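Local coordinates for protein dTDP-4-dehydrorhamnose reductase (PDB 3SC6) that catalyses the NADPH-dependent reduction of dTDP-4-dehydrorhamnose to dTDP-L-rhamnose, the closing step in making this activated cell-surface sugar, at residues 18-23 with 190-195; 93-98 with 143-148; 167-172 with 225-230; 183-188 with 215-220; 208-213 with 259-264. All blocks are in the same frame, centred on the assembly; numbering follows the deposited sequence.

Contact 1: residues 18-23 with 190-195; sequences GKQLQE and YVADLN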
# COMPACT_ATOMS: atom_id res chain seq x y z
N GLY A 18 -3.83 8.32 0.36
CA GLY A 18 -4.88 9.27 0.71
C GLY A 18 -4.79 10.59 -0.04
O GLY A 18 -5.80 11.10 -0.52
N LYS A 19 -3.59 11.12 -0.14
CA LYS A 19 -3.35 12.38 -0.83
C LYS A 19 -3.70 12.28 -2.32
O LYS A 19 -4.30 13.20 -2.88
CB LYS A 19 -1.88 12.78 -0.66
CG LYS A 19 -1.47 14.10 -1.31
CD LYS A 19 -2.19 15.30 -0.71
CE LYS A 19 -1.74 16.60 -1.39
NZ LYS A 19 -0.28 16.85 -1.26
N GLN A 20 -3.35 11.16 -2.94
CA GLN A 20 -3.61 10.96 -4.37
C GLN A 20 -4.94 10.25 -4.67
O GLN A 20 -5.52 10.46 -5.73
CB GLN A 20 -2.43 10.23 -5.01
CG GLN A 20 -2.55 10.00 -6.51
CD GLN A 20 -1.29 9.38 -7.10
OE1 GLN A 20 -0.29 9.19 -6.41
NE2 GLN A 20 -1.33 9.09 -8.39
N LEU A 21 -5.41 9.42 -3.75
CA LEU A 21 -6.68 8.71 -3.93
C LEU A 21 -7.80 9.73 -3.89
O LEU A 21 -8.75 9.67 -4.68
CB LEU A 21 -6.87 7.67 -2.82
CG LEU A 21 -8.16 6.86 -2.85
CD1 LEU A 21 -8.31 6.11 -4.17
CD2 LEU A 21 -8.20 5.89 -1.68
N GLN A 22 -7.68 10.67 -2.96
CA GLN A 22 -8.64 11.74 -2.77
C GLN A 22 -8.90 12.53 -4.06
O GLN A 22 -10.00 13.04 -4.27
CB GLN A 22 -8.09 12.69 -1.71
CG GLN A 22 -8.91 13.94 -1.44
CD GLN A 22 -8.26 14.83 -0.39
OE1 GLN A 22 -7.27 14.44 0.24
NE2 GLN A 22 -8.80 16.02 -0.20
N GLU A 23 -7.89 12.62 -4.92
CA GLU A 23 -8.00 13.34 -6.18
C GLU A 23 -8.47 12.49 -7.35
O GLU A 23 -8.99 13.01 -8.33
CB GLU A 23 -6.64 13.92 -6.57
CG GLU A 23 -6.04 14.90 -5.57
CD GLU A 23 -4.67 15.40 -6.00
OE1 GLU A 23 -4.18 14.94 -7.06
OE2 GLU A 23 -4.09 16.24 -5.29
N TYR A 190 2.56 1.67 -8.71
CA TYR A 190 2.21 3.08 -8.78
C TYR A 190 0.78 3.35 -8.32
O TYR A 190 -0.18 2.83 -8.90
CB TYR A 190 2.50 3.66 -10.18
CG TYR A 190 1.99 5.06 -10.39
CD1 TYR A 190 2.17 6.04 -9.43
CD2 TYR A 190 1.46 5.44 -11.62
CE1 TYR A 190 1.72 7.34 -9.64
CE2 TYR A 190 1.03 6.74 -11.84
CZ TYR A 190 1.17 7.68 -10.85
OH TYR A 190 0.75 8.96 -11.06
N VAL A 191 0.67 4.15 -7.27
CA VAL A 191 -0.62 4.52 -6.66
C VAL A 191 -1.76 4.71 -7.65
O VAL A 191 -2.86 4.22 -7.42
CB VAL A 191 -0.47 5.81 -5.82
CG1 VAL A 191 -1.81 6.26 -5.29
CG2 VAL A 191 0.52 5.60 -4.68
N ALA A 192 -1.52 5.40 -8.76
CA ALA A 192 -2.57 5.62 -9.75
C ALA A 192 -3.18 4.30 -10.22
O ALA A 192 -4.40 4.21 -10.35
CB ALA A 192 -2.07 6.41 -10.92
N ASP A 193 -2.34 3.30 -10.48
CA ASP A 193 -2.84 1.98 -10.92
C ASP A 193 -3.59 1.28 -9.79
O ASP A 193 -4.57 0.57 -10.03
CB ASP A 193 -1.70 1.09 -11.45
CG ASP A 193 -1.04 1.64 -12.71
OD1 ASP A 193 -1.51 2.67 -13.24
OD2 ASP A 193 -0.06 1.03 -13.18
N LEU A 194 -3.11 1.46 -8.56
CA LEU A 194 -3.75 0.84 -7.40
C LEU A 194 -5.13 1.46 -7.21
O LEU A 194 -6.13 0.75 -7.05
CB LEU A 194 -2.91 1.05 -6.14
CG LEU A 194 -3.50 0.46 -4.86
CD1 LEU A 194 -3.74 -1.03 -5.03
CD2 LEU A 194 -2.60 0.73 -3.67
N ASN A 195 -5.19 2.79 -7.22
CA ASN A 195 -6.46 3.50 -7.04
C ASN A 195 -7.48 3.09 -8.08
O ASN A 195 -8.67 3.00 -7.78
CB ASN A 195 -6.25 5.01 -7.05
CG ASN A 195 -5.40 5.49 -5.87
OD1 ASN A 195 -5.20 4.76 -4.90
ND2 ASN A 195 -4.94 6.74 -5.94

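Contact 2: residues 93-98 with 143-148; sequences ASQLVG and ELHNKY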
# COMPACT_ATOMS: atom_id res chain seq x y z
N ALA A 93 -16.64 0.51 13.77
CA ALA A 93 -17.44 1.61 13.23
C ALA A 93 -18.05 1.26 11.87
O ALA A 93 -19.22 1.54 11.62
CB ALA A 93 -16.59 2.87 13.11
N SER A 94 -17.25 0.65 11.00
CA SER A 94 -17.73 0.26 9.68
C SER A 94 -18.95 -0.65 9.82
O SER A 94 -19.91 -0.54 9.06
CB SER A 94 -16.63 -0.47 8.91
OG SER A 94 -15.48 0.34 8.75
N GLN A 95 -18.90 -1.54 10.81
CA GLN A 95 -19.99 -2.47 11.07
C GLN A 95 -21.27 -1.74 11.52
O GLN A 95 -22.34 -1.99 10.96
CB GLN A 95 -19.57 -3.52 12.11
CG GLN A 95 -20.64 -4.57 12.44
CD GLN A 95 -21.02 -5.45 11.24
OE1 GLN A 95 -20.38 -5.39 10.19
NE2 GLN A 95 -22.07 -6.27 11.39
N LEU A 96 -21.17 -0.86 12.51
CA LEU A 96 -22.36 -0.12 12.98
C LEU A 96 -23.08 0.64 11.87
O LEU A 96 -24.28 0.85 11.96
CB LEU A 96 -22.06 0.86 14.12
CG LEU A 96 -21.65 0.34 15.50
CD1 LEU A 96 -20.40 -0.50 15.45
CD2 LEU A 96 -21.44 1.52 16.44
N VAL A 97 -22.35 1.08 10.85
CA VAL A 97 -22.96 1.83 9.75
C VAL A 97 -23.22 0.94 8.54
O VAL A 97 -24.01 1.29 7.67
CB VAL A 97 -22.09 3.02 9.30
CG1 VAL A 97 -21.88 3.99 10.46
CG2 VAL A 97 -20.76 2.54 8.75
N GLY A 98 -22.54 -0.20 8.47
CA GLY A 98 -22.70 -1.12 7.35
C GLY A 98 -22.00 -0.62 6.11
O GLY A 98 -22.51 -0.76 5.00
N GLU A 143 -12.65 -10.58 11.46
CA GLU A 143 -13.34 -10.99 12.68
C GLU A 143 -14.49 -10.08 13.14
O GLU A 143 -15.45 -10.56 13.72
CB GLU A 143 -12.31 -11.13 13.81
CG GLU A 143 -11.26 -12.22 13.58
CD GLU A 143 -10.15 -12.23 14.63
OE1 GLU A 143 -10.01 -11.23 15.38
OE2 GLU A 143 -9.36 -13.21 14.68
N LEU A 144 -14.42 -8.78 12.86
CA LEU A 144 -15.48 -7.86 13.31
C LEU A 144 -16.31 -7.16 12.22
O LEU A 144 -17.14 -6.31 12.53
CB LEU A 144 -14.86 -6.81 14.23
CG LEU A 144 -14.12 -7.37 15.46
CD1 LEU A 144 -13.47 -6.26 16.25
CD2 LEU A 144 -15.03 -8.19 16.34
N HIS A 145 -16.11 -7.52 10.96
CA HIS A 145 -16.87 -6.88 9.88
C HIS A 145 -17.06 -7.90 8.75
O HIS A 145 -16.25 -8.81 8.59
CB HIS A 145 -16.15 -5.60 9.45
CG HIS A 145 -16.88 -4.80 8.42
ND1 HIS A 145 -18.24 -4.58 8.49
CD2 HIS A 145 -16.43 -4.09 7.36
CE1 HIS A 145 -18.61 -3.82 7.47
NE2 HIS A 145 -17.53 -3.50 6.78
N ASN A 146 -18.13 -7.75 7.98
CA ASN A 146 -18.40 -8.70 6.89
C ASN A 146 -18.61 -8.12 5.48
O ASN A 146 -19.19 -8.76 4.61
CB ASN A 146 -19.59 -9.60 7.28
CG ASN A 146 -20.85 -8.81 7.59
OD1 ASN A 146 -20.87 -7.57 7.50
ND2 ASN A 146 -21.91 -9.52 7.95
N LYS A 147 -18.12 -6.90 5.28
CA LYS A 147 -18.21 -6.22 3.99
C LYS A 147 -16.88 -5.51 3.87
O LYS A 147 -16.77 -4.33 4.18
CB LYS A 147 -19.34 -5.19 3.97
CG LYS A 147 -20.74 -5.74 4.18
CD LYS A 147 -21.75 -4.60 4.14
CE LYS A 147 -23.17 -5.09 4.34
NZ LYS A 147 -24.16 -3.96 4.28
N TYR A 148 -15.87 -6.25 3.42
CA TYR A 148 -14.53 -5.68 3.29
C TYR A 148 -13.72 -6.19 2.12
O TYR A 148 -14.04 -7.21 1.50
CB TYR A 148 -13.73 -6.00 4.57
CG TYR A 148 -13.63 -7.48 4.82
CD1 TYR A 148 -12.68 -8.26 4.17
CD2 TYR A 148 -14.48 -8.12 5.72
CE1 TYR A 148 -12.59 -9.62 4.38
CE2 TYR A 148 -14.39 -9.49 5.94
CZ TYR A 148 -13.44 -10.23 5.27
OH TYR A 148 -13.33 -11.58 5.47

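Contact 3: residues 167-172 with 225-230; sequences TMIRLG and KKIFSY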
# COMPACT_ATOMS: atom_id res chain seq x y z
N THR A 167 13.73 10.09 -5.08
CA THR A 167 15.08 10.09 -4.51
C THR A 167 16.16 9.88 -5.58
O THR A 167 17.17 10.58 -5.58
CB THR A 167 15.24 9.02 -3.40
OG1 THR A 167 14.33 9.32 -2.32
CG2 THR A 167 16.65 9.01 -2.85
N MET A 168 15.94 8.94 -6.49
CA MET A 168 16.92 8.68 -7.56
C MET A 168 17.11 9.90 -8.46
O MET A 168 18.23 10.25 -8.81
CB MET A 168 16.51 7.48 -8.41
CG MET A 168 16.43 6.13 -7.70
SD MET A 168 17.96 5.50 -6.95
CE MET A 168 17.84 6.09 -5.26
N ILE A 169 16.01 10.55 -8.83
CA ILE A 169 16.08 11.73 -9.70
C ILE A 169 16.73 12.91 -8.98
O ILE A 169 17.38 13.75 -9.60
CB ILE A 169 14.68 12.17 -10.18
CG1 ILE A 169 14.01 11.04 -10.98
CG2 ILE A 169 14.77 13.42 -11.05
CD1 ILE A 169 12.64 11.39 -11.48
N ARG A 170 16.57 12.95 -7.66
CA ARG A 170 17.13 14.01 -6.84
C ARG A 170 18.64 13.81 -6.70
O ARG A 170 19.42 14.74 -6.91
CB ARG A 170 16.47 13.98 -5.47
CG ARG A 170 16.89 15.06 -4.48
CD ARG A 170 16.15 14.86 -3.17
NE ARG A 170 14.70 14.87 -3.39
CZ ARG A 170 13.79 14.66 -2.45
NH1 ARG A 170 14.16 14.41 -1.19
NH2 ARG A 170 12.50 14.70 -2.76
N LEU A 171 19.03 12.59 -6.34
CA LEU A 171 20.43 12.25 -6.16
C LEU A 171 21.14 12.04 -7.50
O LEU A 171 22.29 12.42 -7.67
CB LEU A 171 20.56 10.99 -5.31
CG LEU A 171 19.95 11.07 -3.90
CD1 LEU A 171 20.07 9.74 -3.17
CD2 LEU A 171 20.60 12.19 -3.08
N GLY A 172 20.42 11.45 -8.46
CA GLY A 172 20.97 11.17 -9.78
C GLY A 172 21.63 12.35 -10.49
O GLY A 172 22.68 12.19 -11.11
N LYS A 225 17.93 1.58 -12.58
CA LYS A 225 18.40 1.79 -13.95
C LYS A 225 17.30 2.30 -14.86
O LYS A 225 17.48 3.30 -15.56
CB LYS A 225 18.94 0.50 -14.59
CG LYS A 225 20.20 -0.09 -14.00
CD LYS A 225 20.57 -1.34 -14.81
CE LYS A 225 21.86 -1.99 -14.34
NZ LYS A 225 23.03 -1.09 -14.47
N LYS A 226 16.17 1.60 -14.86
CA LYS A 226 15.07 1.99 -15.71
C LYS A 226 14.45 3.35 -15.34
O LYS A 226 13.80 3.98 -16.18
CB LYS A 226 14.05 0.85 -15.83
CG LYS A 226 12.89 1.16 -16.77
CD LYS A 226 12.06 -0.07 -17.08
CE LYS A 226 12.89 -1.12 -17.84
NZ LYS A 226 12.11 -2.34 -18.19
N ILE A 227 14.66 3.82 -14.11
CA ILE A 227 14.13 5.12 -13.72
C ILE A 227 14.94 6.17 -14.48
O ILE A 227 14.39 7.14 -15.00
CB ILE A 227 14.20 5.39 -12.21
CG1 ILE A 227 13.27 4.44 -11.46
CG2 ILE A 227 13.76 6.81 -11.90
CD1 ILE A 227 13.27 4.63 -9.95
N PHE A 228 16.25 5.94 -14.57
CA PHE A 228 17.14 6.86 -15.27
C PHE A 228 16.96 6.71 -16.77
O PHE A 228 17.23 7.63 -17.53
CB PHE A 228 18.61 6.64 -14.91
CG PHE A 228 18.90 6.78 -13.44
CD1 PHE A 228 18.45 7.89 -12.74
CD2 PHE A 228 19.67 5.85 -12.77
CE1 PHE A 228 18.71 8.03 -11.40
CE2 PHE A 228 19.95 6.00 -11.43
CZ PHE A 228 19.47 7.09 -10.74
N SER A 229 16.51 5.53 -17.20
CA SER A 229 16.28 5.27 -18.62
C SER A 229 15.19 6.22 -19.11
O SER A 229 15.37 6.91 -20.11
CB SER A 229 15.88 3.82 -18.85
OG SER A 229 15.66 3.56 -20.23
N TYR A 230 14.06 6.26 -18.40
CA TYR A 230 12.96 7.15 -18.78
C TYR A 230 13.28 8.60 -18.45
O TYR A 230 12.84 9.51 -19.15
CB TYR A 230 11.62 6.77 -18.14
CG TYR A 230 11.05 5.43 -18.58
CD1 TYR A 230 10.37 5.32 -19.78
CD2 TYR A 230 11.11 4.32 -17.75
CE1 TYR A 230 9.83 4.11 -20.19
CE2 TYR A 230 10.57 3.11 -18.15
CZ TYR A 230 9.93 3.01 -19.36
OH TYR A 230 9.39 1.81 -19.75

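Contact 4: residues 183-188 with 215-220; sequences DQIGSP and TGSCSW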
# COMPACT_ATOMS: atom_id res chain seq x y z
N ASP A 183 19.83 -7.42 -4.37
CA ASP A 183 19.54 -8.79 -3.93
C ASP A 183 18.14 -8.91 -3.31
O ASP A 183 17.86 -9.87 -2.58
CB ASP A 183 20.62 -9.31 -2.98
CG ASP A 183 20.78 -8.45 -1.74
OD1 ASP A 183 21.61 -8.79 -0.88
OD2 ASP A 183 20.08 -7.42 -1.63
N GLN A 184 17.28 -7.94 -3.60
CA GLN A 184 15.91 -7.91 -3.10
C GLN A 184 14.98 -7.67 -4.28
O GLN A 184 14.91 -6.56 -4.82
CB GLN A 184 15.69 -6.81 -2.06
CG GLN A 184 16.52 -6.96 -0.81
CD GLN A 184 16.25 -5.86 0.20
OE1 GLN A 184 15.40 -4.99 -0.03
NE2 GLN A 184 16.96 -5.89 1.32
N ILE A 185 14.27 -8.71 -4.68
CA ILE A 185 13.34 -8.63 -5.80
C ILE A 185 11.95 -8.24 -5.32
O ILE A 185 11.50 -8.68 -4.26
CB ILE A 185 13.29 -9.96 -6.57
CG1 ILE A 185 14.68 -10.31 -7.11
CG2 ILE A 185 12.29 -9.88 -7.72
CD1 ILE A 185 14.72 -11.61 -7.89
N GLY A 186 11.27 -7.41 -6.11
CA GLY A 186 9.93 -6.95 -5.78
C GLY A 186 9.19 -6.45 -7.00
O GLY A 186 9.64 -6.63 -8.13
N SER A 187 8.04 -5.82 -6.78
CA SER A 187 7.24 -5.29 -7.87
C SER A 187 6.72 -3.89 -7.56
O SER A 187 5.74 -3.73 -6.82
CB SER A 187 6.08 -6.24 -8.16
OG SER A 187 5.26 -6.38 -7.03
N PRO A 188 7.36 -2.86 -8.13
CA PRO A 188 6.97 -1.48 -7.93
C PRO A 188 5.51 -1.25 -8.30
O PRO A 188 5.10 -1.63 -9.40
CB PRO A 188 7.88 -0.70 -8.88
CG PRO A 188 9.05 -1.58 -9.09
CD PRO A 188 8.57 -2.98 -8.96
N THR A 215 2.33 -5.78 -12.55
CA THR A 215 2.85 -7.04 -13.06
C THR A 215 4.36 -7.08 -13.17
O THR A 215 5.01 -6.04 -13.30
CB THR A 215 2.27 -7.33 -14.46
OG1 THR A 215 0.84 -7.37 -14.38
CG2 THR A 215 2.79 -8.65 -15.01
N GLY A 216 4.92 -8.29 -13.11
CA GLY A 216 6.36 -8.50 -13.22
C GLY A 216 7.17 -8.35 -11.95
O GLY A 216 6.77 -7.66 -11.01
N SER A 217 8.31 -9.03 -11.93
CA SER A 217 9.23 -9.00 -10.80
C SER A 217 10.22 -7.90 -11.14
O SER A 217 10.29 -7.45 -12.28
CB SER A 217 9.94 -10.34 -10.63
OG SER A 217 10.72 -10.65 -11.77
N CYS A 218 11.02 -7.48 -10.16
CA CYS A 218 11.98 -6.42 -10.38
C CYS A 218 13.00 -6.40 -9.24
O CYS A 218 13.12 -7.37 -8.50
CB CYS A 218 11.21 -5.10 -10.46
SG CYS A 218 12.13 -3.63 -10.79
N SER A 219 13.74 -5.31 -9.11
CA SER A 219 14.74 -5.16 -8.05
C SER A 219 15.09 -3.68 -7.99
O SER A 219 15.08 -3.01 -9.02
CB SER A 219 16.00 -5.97 -8.34
OG SER A 219 16.64 -5.52 -9.53
N TRP A 220 15.40 -3.16 -6.80
CA TRP A 220 15.72 -1.74 -6.67
C TRP A 220 16.78 -1.34 -7.69
O TRP A 220 16.73 -0.25 -8.25
CB TRP A 220 16.19 -1.37 -5.26
CG TRP A 220 15.18 -1.69 -4.21
CD1 TRP A 220 15.23 -2.71 -3.31
CD2 TRP A 220 13.93 -1.04 -4.01
NE1 TRP A 220 14.11 -2.70 -2.52
CE2 TRP A 220 13.29 -1.68 -2.94
CE3 TRP A 220 13.29 0.05 -4.62
CZ2 TRP A 220 12.04 -1.29 -2.46
CZ3 TRP A 220 12.05 0.45 -4.15
CH2 TRP A 220 11.44 -0.22 -3.08

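Contact 5: residues 208-213 with 259-264; sequences GTYHVS and HNMLRL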
# COMPACT_ATOMS: atom_id res chain seq x y z
N GLY A 208 -13.40 -9.90 0.08
CA GLY A 208 -12.33 -10.86 0.23
C GLY A 208 -10.97 -10.21 0.30
O GLY A 208 -10.86 -9.01 0.51
N THR A 209 -9.93 -11.03 0.13
CA THR A 209 -8.56 -10.57 0.17
C THR A 209 -8.03 -10.54 -1.26
O THR A 209 -8.19 -11.51 -2.00
CB THR A 209 -7.68 -11.52 1.01
OG1 THR A 209 -8.22 -11.64 2.34
CG2 THR A 209 -6.26 -11.02 1.09
N TYR A 210 -7.40 -9.43 -1.65
CA TYR A 210 -6.85 -9.25 -2.99
C TYR A 210 -5.43 -8.71 -3.06
O TYR A 210 -5.09 -7.77 -2.33
CB TYR A 210 -7.69 -8.24 -3.75
CG TYR A 210 -9.10 -8.64 -4.08
CD1 TYR A 210 -9.42 -9.14 -5.33
CD2 TYR A 210 -10.12 -8.51 -3.14
CE1 TYR A 210 -10.70 -9.50 -5.65
CE2 TYR A 210 -11.42 -8.87 -3.45
CZ TYR A 210 -11.70 -9.37 -4.72
OH TYR A 210 -12.98 -9.74 -5.05
N HIS A 211 -4.61 -9.28 -3.94
CA HIS A 211 -3.25 -8.79 -4.10
C HIS A 211 -3.25 -7.86 -5.30
O HIS A 211 -3.49 -8.30 -6.43
CB HIS A 211 -2.20 -9.88 -4.31
CG HIS A 211 -2.05 -10.82 -3.16
ND1 HIS A 211 -1.51 -12.08 -3.29
CD2 HIS A 211 -2.46 -10.72 -1.87
CE1 HIS A 211 -1.52 -12.68 -2.12
NE2 HIS A 211 -2.11 -11.89 -1.24
N VAL A 212 -3.00 -6.58 -5.06
CA VAL A 212 -2.97 -5.59 -6.14
C VAL A 212 -1.59 -4.95 -6.22
O VAL A 212 -1.15 -4.25 -5.30
CB VAL A 212 -4.01 -4.49 -5.91
CG1 VAL A 212 -3.95 -3.47 -7.05
CG2 VAL A 212 -5.40 -5.10 -5.82
N SER A 213 -0.92 -5.20 -7.34
CA SER A 213 0.41 -4.68 -7.59
C SER A 213 0.63 -4.71 -9.07
O SER A 213 -0.12 -5.36 -9.79
CB SER A 213 1.48 -5.57 -6.95
OG SER A 213 1.30 -5.67 -5.55
N HIS A 259 -1.58 -12.91 -8.71
CA HIS A 259 -2.85 -12.20 -8.81
C HIS A 259 -4.04 -13.10 -9.14
O HIS A 259 -4.62 -13.00 -10.23
CB HIS A 259 -2.69 -11.07 -9.83
CG HIS A 259 -1.55 -10.15 -9.53
ND1 HIS A 259 -1.67 -9.06 -8.68
CD2 HIS A 259 -0.26 -10.16 -9.94
CE1 HIS A 259 -0.50 -8.45 -8.59
NE2 HIS A 259 0.37 -9.09 -9.35
N ASN A 260 -4.41 -13.96 -8.19
CA ASN A 260 -5.53 -14.88 -8.38
C ASN A 260 -6.90 -14.21 -8.25
O ASN A 260 -7.65 -14.17 -9.22
CB ASN A 260 -5.44 -16.05 -7.41
CG ASN A 260 -4.19 -16.89 -7.61
OD1 ASN A 260 -3.37 -16.61 -8.49
ND2 ASN A 260 -4.04 -17.93 -6.80
N MET A 261 -7.22 -13.70 -7.07
CA MET A 261 -8.52 -13.05 -6.84
C MET A 261 -8.94 -12.09 -7.95
O MET A 261 -10.10 -12.13 -8.35
CB MET A 261 -8.57 -12.38 -5.46
CG MET A 261 -8.55 -13.37 -4.28
SD MET A 261 -10.03 -14.41 -4.15
CE MET A 261 -11.29 -13.16 -3.85
N LEU A 262 -8.04 -11.24 -8.43
CA LEU A 262 -8.40 -10.31 -9.51
C LEU A 262 -8.80 -11.09 -10.75
O LEU A 262 -9.82 -10.82 -11.37
CB LEU A 262 -7.25 -9.37 -9.87
CG LEU A 262 -6.79 -8.34 -8.84
CD1 LEU A 262 -5.56 -7.61 -9.36
CD2 LEU A 262 -7.91 -7.37 -8.52
N ARG A 263 -7.98 -12.07 -11.11
CA ARG A 263 -8.23 -12.91 -12.27
C ARG A 263 -9.43 -13.84 -12.09
O ARG A 263 -10.12 -14.15 -13.06
CB ARG A 263 -6.94 -13.67 -12.61
CG ARG A 263 -7.03 -14.74 -13.69
CD ARG A 263 -5.62 -15.23 -14.01
NE ARG A 263 -4.87 -15.57 -12.79
CZ ARG A 263 -4.85 -16.76 -12.21
NH1 ARG A 263 -4.13 -16.94 -11.10
NH2 ARG A 263 -5.55 -17.77 -12.70
N LEU A 264 -9.69 -14.27 -10.85
CA LEU A 264 -10.83 -15.15 -10.58
C LEU A 264 -12.15 -14.36 -10.49
O LEU A 264 -13.23 -14.94 -10.56
CB LEU A 264 -10.62 -15.96 -9.29
CG LEU A 264 -9.46 -16.96 -9.23
CD1 LEU A 264 -9.37 -17.56 -7.83
CD2 LEU A 264 -9.62 -18.05 -10.28
O HOH W 1 -5.22 -10.59 -6.81

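Contact 1: residues 18-23 with 190-195
Gln20 stretches from helix 18-23 to the start of helix 191-195, its CG anti to the backbone N (chi1 -178°) and the rest of the chain extended. Gln20 CD lies 3.6 Å from Val191 CG1. Gln20 NE2 gives Tyr190 OH, which is also hydrogen-bonded to Glu283 and Lys159 NZ, a weak hydrogen bond of 3.4 Å, amide and phenol planes 53° apart. Glutamine suits this place because its methylenes pack on valine while its amide finds polar partners, Glu24 at NE2 and the backbone N of Lys159 at OE1. The next residue, Leu21, meets Asn195, one turn beyond Val191: Leu21 CD1 lies 3.4 Å from Asn195 CG, and Asn195 ND2, hydrogen-bonded to Glu24, comes within 3.3 Å of Leu21 CA. All of this is buried. The far side of helix 18-23 is looser, with Lys19, Gln22 and Glu23 at least partly exposed. The short axes approach to 9.9 Å and cross at -54°. The Val191 side chain lies about 6 Å from bound NADP, so the pair packs beside the cofactor site. Helix 16-24, first of the Rossmann fold, thus lies beside helix 191-202, with strand 148-157 touching Val191 and helix 273-283 bordering Ala192.

Contact 2: residues 93-98 with 143-148
The His145 ring is sandwiched: Ser94 CB lies over one face, 4.0 Å from the ring centroid in a CH-pi contact, and the backbone N of Lys147 stands over the centre of the other. At its edge ND1 donates to Gln95 OE1 across 2.9 Å. This bond is nearly straight (163°), lies in the ring plane, and meets OE1 in the plane of its carbonyl, although amide and ring planes are 72° apart. Gln95 manages this by bending at chi2 (63°), which turns its CD back toward the histidine. NE2 bonds to the carbonyl O of Ala99, so both ring nitrogens face acceptors, which would suit a protonated imidazole. Small Ser94 lets the ring lie close to the helix, its own OG turned back to Val90 O. The extended Lys147 brings NZ to 3.7 Å from Gly98 O. Gly98, with its positive phi, is the C' residue of a Schellman motif, Ala99 N bonding to Ser94 O. Here a histidine just past helix 129-144 packs against the Schellman-terminated end of helix 76-97, as both chains turn into neighbouring parallel strands of the Rossmann sheet.

Contact 3: residues 167-172 with 225-230
Apolar helix-helix packing joins helix 167-172 to helix 225-230 at one end of the molecule; the centre of the contact lies about 22 Å from the centre of the chain, and no hydrogen bond passes between the helices. The short axes come within 10.2 Å and cross steeply, at -71°, so few side chains carry the contact. Phe228 is the main one. Its CG is anti to the carbonyl carbon (chi1 -58°), and the rim of the ring points at the other helix, where CE1 and CZ each lie 3.8 Å from Met168 CB. Met168 O stands at the ring edge, in its plane, where the slightly positive ring hydrogens suit a carbonyl oxygen. The flexible methionine bends at chi2, which places SD obliquely to the Phe228 ring, 5.5 Å from its centroid, in a Met-aromatic contact. These helices each precede one strand of the small two-stranded parallel sheet, 177-181 and 236-240, in the part of the reductase that, as in relatives, probably shapes the sugar-nucleotide side. Gly172 has no side chain to hold the ring off, and its CA comes to 4.2 Å from Phe228 CE1. Beside the phenylalanine, Ile227 sends CD1 to Met168 CG at 4.2 Å, the two chains crossing at about a right angle, while Ile227 CG2 meets Ile169 CG1 at 4.3 Å. From helix 273-283, Leu277 touches Ile227 and Phe281 touches Ile169.

Contact 4: residues 183-188 with 215-220
Gly186 N donates to Cys218 O over 3.0 Å, at an angle of 149°, although the place of that oxygen is not very sure in the model. It is the one backbone hydrogen bond linking the two segments, so the strand pairing here is slight and side-chain packing matters more. Gly186 is buried and meets Cys218 through its backbone. Further on, Pro188 CD rests 3.7 Å from Cys218 CB, and Cys218 SG, anti to the backbone N (chi1 -178°), lies alongside the proline ring, 4.1 Å from Pro188 CG. A compact thiol and a rigid ring suit this buried corner, which Trp273 and Phe223 also line. Nearer the start of segment 183-188, Ser219 CA approaches Gln184 O as a CA-H...O contact of 3.5 Å. The Gln184 amide comes to the edge of the Trp220 indole, near its plane, OE1 being 3.6 Å from NE1 while the two planes stand 67° apart. Trp220 itself stacks on Trp155, and its side chain lies about 7 Å from the bound NADP. Ser219, whose OG accepts from the backbone N of Glu222, is the N-cap of helix 220-231. A loosely bonded antiparallel strand pair thus passes straight into a serine-capped helix, at the border between the Rossmann sheet and the outlying helices.

Contact 5: residues 208-213 with 259-264
Strand 208-211 of the Rossmann sheet is crossed here by the short helix 260-264, the local axes 7.2 Å apart and at 107° to each other. His211 O is gripped twice. His259 ND1 donates to it over 3.0 Å, from well above the carbonyl plane, and water 1 donates to the same oxygen at 2.9 Å while weakly accepting from Leu262 N. The water therefore bridges strand and helix start, and a histidine just ahead of the helix can reach the strand's backbone at His211, its CE1 lying 3.3 Å from Ser213 O. One residue earlier in the strand, Tyr210 CD1 packs 3.4 Å from Met261 CB. The methionine is bent, and chi3 (-63°) brings CE over one face of the phenol, 4.3 Å from its centroid, in a CH-pi contact. Its flexible chain suits such a curl. Leu262 CD2 packs beside the ring, 3.9 Å from Tyr210 CD1, and the Leu262 side chain also touches Met197 of helix 191-202. Tyr210 OH is taken up by Leu206 O. With Met261 SD also near the ring, the pair forms a Met-aromatic contact, here fastening a single-turn helix across a parallel strand that hydrogen-bonds to strand 148-157.

Contact 2 lies on the far side of the chain's centre from contacts 3 and 4, its centre 43 Å from that of contact 3. Contacts 1, 4 and 5 fill the middle, with centres 18 to 21 Å apart; contacts 4 and 5 reach the same mixed sheet. Strand 185-190 runs on into helix 191-202, linking contact 4 to contact 1, and Leu194 packs on Val212 of contact 5. Contact 5 also adjoins contact 2, through Tyr148 O and Gly208 N, and contact 4, through Ser187 and Ser213. Along the chain, contact 2 falls within the span of contact 1 and contact 4 within that of contact 3; contacts 1 and 5, in series, each cross 3 and 4. This interleaving is consistent with two parts tied together around NADP.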